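Local structure of Phospholipase/Carboxylesterase (Dyadobacter fermentans, 4H0C) at residues Val44-Met50 with Val204-Lys210. The protein probably hydrolyses carboxylic ester bonds, and perhaps palmitoyl thioesters on proteins, as an alpha/beta-hydrolase of the phospholipase/carboxylesterase family. Numbering follows the deposited sequence.
With NA (sodium ion), chain D.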
ATOM      1  N   VAL A  44      -5.740   8.120 -14.164  1.00 22.17           N
ATOM      2  CA  VAL A  44      -5.415   6.942 -14.996  1.00 20.94           C
ATOM      3  C   VAL A  44      -5.897   5.604 -14.408  1.00 20.89           C
ATOM      4  O   VAL A  44      -6.128   4.652 -15.156  1.00 23.10           O
ATOM      5  CB  VAL A  44      -3.908   6.860 -15.396  1.00 20.88           C
ATOM      6  CG1 VAL A  44      -3.526   8.040 -16.280  1.00 25.11           C
ATOM      7  CG2 VAL A  44      -2.983   6.758 -14.179  1.00 20.50           C
ATOM      8  N   LEU A  45      -6.042   5.531 -13.082  1.00 16.82           N
ATOM      9  CA  LEU A  45      -6.641   4.373 -12.426  1.00 16.47           C
ATOM     10  C   LEU A  45      -8.157   4.514 -12.342  1.00 17.74           C
ATOM     11  O   LEU A  45      -8.675   5.628 -12.146  1.00 19.55           O
ATOM     12  CB  LEU A  45      -6.081   4.233 -11.010  1.00 16.74           C
ATOM     13  CG  LEU A  45      -4.616   3.824 -10.903  1.00 18.24           C
ATOM     14  CD1 LEU A  45      -4.135   3.937  -9.461  1.00 22.25           C
ATOM     15  CD2 LEU A  45      -4.406   2.403 -11.422  1.00 22.66           C
ATOM     16  N   LYS A  46      -8.862   3.387 -12.492  1.00 16.19           N
ATOM     17  CA  LYS A  46     -10.332   3.352 -12.415  1.00 15.41           C
ATOM     18  C   LYS A  46     -10.775   3.456 -10.953  1.00 18.82           C
ATOM     19  O   LYS A  46     -11.055   2.436 -10.310  1.00 20.45           O
ATOM     20  CB  LYS A  46     -10.844   2.049 -13.070  1.00 16.76           C
ATOM     21  CG  LYS A  46     -12.356   1.920 -13.179  1.00 20.51           C
ATOM     22  CD  LYS A  46     -12.782   0.778 -14.110  1.00 28.62           C
ATOM     23  CE  LYS A  46     -13.989   0.011 -13.577  1.00 35.00           C
ATOM     24  NZ  LYS A  46     -14.989   0.791 -12.796  1.00 45.08           N
ATOM     25  N   LEU A  47     -10.838   4.687 -10.433  1.00 17.17           N
ATOM     26  CA  LEU A  47     -11.202   4.929  -9.025  1.00 15.76           C
ATOM     27  C   LEU A  47     -12.436   5.817  -8.914  1.00 17.37           C
ATOM     28  O   LEU A  47     -12.698   6.408  -7.870  1.00 18.39           O
ATOM     29  CB  LEU A  47     -10.036   5.586  -8.289  1.00 16.01           C
ATOM     30  CG  LEU A  47      -8.752   4.746  -8.282  1.00 16.91           C
ATOM     31  CD1 LEU A  47      -7.620   5.587  -7.732  1.00 20.12           C
ATOM     32  CD2 LEU A  47      -8.936   3.465  -7.472  1.00 18.04           C
ATOM     33  N   ASP A  48     -13.190   5.929 -10.000  1.00 20.53           N
ATOM     34  CA  ASP A  48     -14.246   6.940 -10.063  1.00 19.57           C
ATOM     35  C   ASP A  48     -15.428   6.661  -9.115  1.00 20.60           C
ATOM     36  O   ASP A  48     -16.200   7.574  -8.829  1.00 20.92           O
ATOM     37  CB  ASP A  48     -14.710   7.140 -11.502  1.00 21.02           C
ATOM     38  CG  ASP A  48     -15.459   5.953 -12.020  1.00 23.77           C
ATOM     39  OD1 ASP A  48     -14.805   4.919 -12.272  1.00 29.00           O
ATOM     40  OD2 ASP A  48     -16.699   6.055 -12.167  1.00 26.29           O
ATOM     41  N   GLU A  49     -15.548   5.422  -8.611  1.00 17.27           N
ATOM     42  CA  GLU A  49     -16.593   5.094  -7.617  1.00 17.48           C
ATOM     43  C   GLU A  49     -16.090   5.159  -6.165  1.00 15.81           C
ATOM     44  O   GLU A  49     -16.862   4.929  -5.206  1.00 15.33           O
ATOM     45  CB  GLU A  49     -17.227   3.735  -7.908  1.00 20.20           C
ATOM     46  CG  GLU A  49     -18.066   3.756  -9.174  1.00 22.95           C
ATOM     47  CD  GLU A  49     -18.514   2.383  -9.618  1.00 31.75           C
ATOM     48  OE1 GLU A  49     -17.634   1.524  -9.878  1.00 35.70           O
ATOM     49  OE2 GLU A  49     -19.744   2.168  -9.714  1.00 35.49           O
HETATM   50  N   MSE A  50     -14.823   5.541  -5.995  1.00 14.79           N
HETATM   51  CA  MSE A  50     -14.224   5.540  -4.655  1.00 15.01           C
HETATM   52  C   MSE A  50     -14.163   6.917  -4.002  1.00 15.28           C
HETATM   53  O   MSE A  50     -13.881   7.942  -4.664  1.00 15.75           O
HETATM   54  CB  MSE A  50     -12.797   4.996  -4.658  1.00 15.09           C
HETATM   55  CG  MSE A  50     -12.666   3.449  -4.745  1.00 16.77           C
HETATM   56 SE   MSE A  50     -13.249   2.838  -6.490  0.75 16.00          SE
HETATM   57  CE  MSE A  50     -12.386   1.104  -6.395  1.00 19.44           C
ATOM     58  N   VAL A 204      -4.048  -3.347 -13.738  1.00 16.25           N
ATOM     59  CA  VAL A 204      -4.784  -3.116 -12.496  1.00 16.25           C
ATOM     60  C   VAL A 204      -6.241  -2.745 -12.817  1.00 15.89           C
ATOM     61  O   VAL A 204      -7.181  -3.206 -12.150  1.00 17.81           O
ATOM     62  CB  VAL A 204      -4.082  -2.070 -11.606  1.00 17.41           C
ATOM     63  CG1 VAL A 204      -5.019  -1.570 -10.526  1.00 18.64           C
ATOM     64  CG2 VAL A 204      -2.843  -2.702 -10.971  1.00 16.39           C
ATOM     65  N   ASN A 205      -6.437  -1.925 -13.844  1.00 17.20           N
ATOM     66  CA  ASN A 205      -7.803  -1.503 -14.198  1.00 15.94           C
ATOM     67  C   ASN A 205      -8.689  -2.643 -14.669  1.00 17.78           C
ATOM     68  O   ASN A 205      -9.893  -2.621 -14.430  1.00 22.33           O
ATOM     69  CB  ASN A 205      -7.766  -0.402 -15.263  1.00 17.21           C
ATOM     70  CG  ASN A 205      -7.319   0.934 -14.706  1.00 15.70           C
ATOM     71  OD1 ASN A 205      -7.324   1.159 -13.487  1.00 17.97           O
ATOM     72  ND2 ASN A 205      -6.942   1.836 -15.600  1.00 18.84           N
ATOM     73  N   ASN A 206      -8.080  -3.636 -15.320  1.00 18.54           N
ATOM     74  CA  ASN A 206      -8.804  -4.794 -15.862  1.00 21.84           C
ATOM     75  C   ASN A 206      -8.938  -5.965 -14.894  1.00 21.76           C
ATOM     76  O   ASN A 206      -9.600  -6.959 -15.208  1.00 25.26           O
ATOM     77  CB  ASN A 206      -8.152  -5.271 -17.158  1.00 23.14           C
ATOM     78  CG  ASN A 206      -8.262  -4.254 -18.267  1.00 29.02           C
ATOM     79  OD1 ASN A 206      -9.314  -3.646 -18.482  1.00 33.79           O
ATOM     80  ND2 ASN A 206      -7.175  -4.067 -18.986  1.00 33.27           N
ATOM     81  N   THR A 207      -8.325  -5.835 -13.717  1.00 22.20           N
ATOM     82  CA  THR A 207      -8.341  -6.901 -12.717  1.00 19.70           C
ATOM     83  C   THR A 207      -8.842  -6.372 -11.380  1.00 17.27           C
ATOM     84  O   THR A 207     -10.046  -6.429 -11.096  1.00 19.27           O
ATOM     85  CB  THR A 207      -6.963  -7.602 -12.589  1.00 21.17           C
ATOM     86  OG1 THR A 207      -5.946  -6.654 -12.211  1.00 21.28           O
ATOM     87  CG2 THR A 207      -6.571  -8.270 -13.929  1.00 23.24           C
ATOM     88  N   ILE A 208      -7.930  -5.856 -10.565  1.00 16.14           N
ATOM     89  CA  ILE A 208      -8.283  -5.370  -9.214  1.00 16.03           C
ATOM     90  C   ILE A 208      -9.442  -4.358  -9.259  1.00 17.77           C
ATOM     91  O   ILE A 208     -10.353  -4.392  -8.412  1.00 18.67           O
ATOM     92  CB  ILE A 208      -7.097  -4.685  -8.481  1.00 15.23           C
ATOM     93  CG1 ILE A 208      -5.783  -5.496  -8.560  1.00 18.94           C
ATOM     94  CG2 ILE A 208      -7.483  -4.364  -7.037  1.00 15.12           C
ATOM     95  CD1 ILE A 208      -5.832  -6.913  -8.001  1.00 20.59           C
ATOM     96  N   LEU A 209      -9.398  -3.462 -10.249  1.00 17.97           N
ATOM     97  CA  LEU A 209     -10.379  -2.384 -10.340  1.00 19.99           C
ATOM     98  C   LEU A 209     -11.464  -2.635 -11.372  1.00 24.65           C
ATOM     99  O   LEU A 209     -12.193  -1.706 -11.718  1.00 28.34           O
ATOM    100  CB  LEU A 209      -9.691  -1.025 -10.578  1.00 18.76           C
ATOM    101  CG  LEU A 209      -8.661  -0.609  -9.510  1.00 17.14           C
ATOM    102  CD1 LEU A 209      -7.942   0.666  -9.927  1.00 17.82           C
ATOM    103  CD2 LEU A 209      -9.289  -0.431  -8.132  1.00 16.32           C
ATOM    104  N   LYS A 210     -11.581  -3.883 -11.839  1.00 24.52           N
ATOM    105  CA  LYS A 210     -12.635  -4.285 -12.781  1.00 28.21           C
ATOM    106  C   LYS A 210     -14.003  -3.932 -12.216  1.00 29.98           C
ATOM    107  O   LYS A 210     -14.897  -3.470 -12.931  1.00 32.59           O
ATOM    108  CB  LYS A 210     -12.577  -5.796 -13.057  1.00 29.62           C
ATOM    109  CG  LYS A 210     -13.343  -6.247 -14.296  1.00 34.03           C
ATOM    110  CD  LYS A 210     -13.323  -7.769 -14.447  1.00 47.09           C
ATOM    111  CE  LYS A 210     -14.660  -8.416 -14.070  1.00 47.36           C
ATOM    112  NZ  LYS A 210     -15.740  -8.185 -15.082  1.00 43.66           N
ATOM    113  OXT LYS A 210     -14.245  -4.106 -11.014  1.00 31.54           O
TER
HETATM  114 NA    NA D 302     -13.071  -3.954  -8.482  1.00 34.36          NA
HETATM  115  O   HOH W   1     -14.086  -1.610  -8.135  1.00 37.89           O
HETATM  116  O   HOH W   2     -14.050  -5.131  -6.864  1.00 35.00           O
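With chi1 at -74°, Asn-205 sets CG beside its own backbone N and opposite its carbonyl carbon, which carries the amide across to the backbone of Val-44 to Lys-46, where it bonds twice. Asn-205 ND2 donates to Val-44 O at 3.0 Å, nearly straight and within both the amide plane and the carbonyl plane. Asn-205 OD1 accepts from Lys-46 N at 2.9 Å, but this donor stands above the side-chain carbonyl plane. The two bonds straddle Leu-45 and fix the rotation of the amide. Lys-46, with CG anti to its backbone N (chi1 -175°) and the chain bent further out, lays CE 3.1 Å from Leu-209 O, a carbon-oxygen contact and not a hydrogen bond of the ammonium. The contact ties the loop leading into strand 50-55 of the alpha/beta-hydrolase sheet to the end of the last helix, 198-206, and the chain terminus. Replacing Asn-205 with a leucine would probably leave Lys-46 N and Val-44 O without these partners and let the loop shift against the helix. Leu-209 pushes its two methyls into the loop: CD1 meets Leu-47 CD2 at 3.9 Å, and CD2 reaches Met-50 CE, a selenomethionine methyl, also at 3.9 Å. Leu-45 CD2 packs on Val-204 CG1 at 4.1 Å, and Val-204 in turn rests on Ile-129 and Phe-155 of the sheet. A sodium ion bridges the residues flanking Leu-209, bound by Ile-208 O, Lys-210 OXT of the terminal carboxylate and two waters.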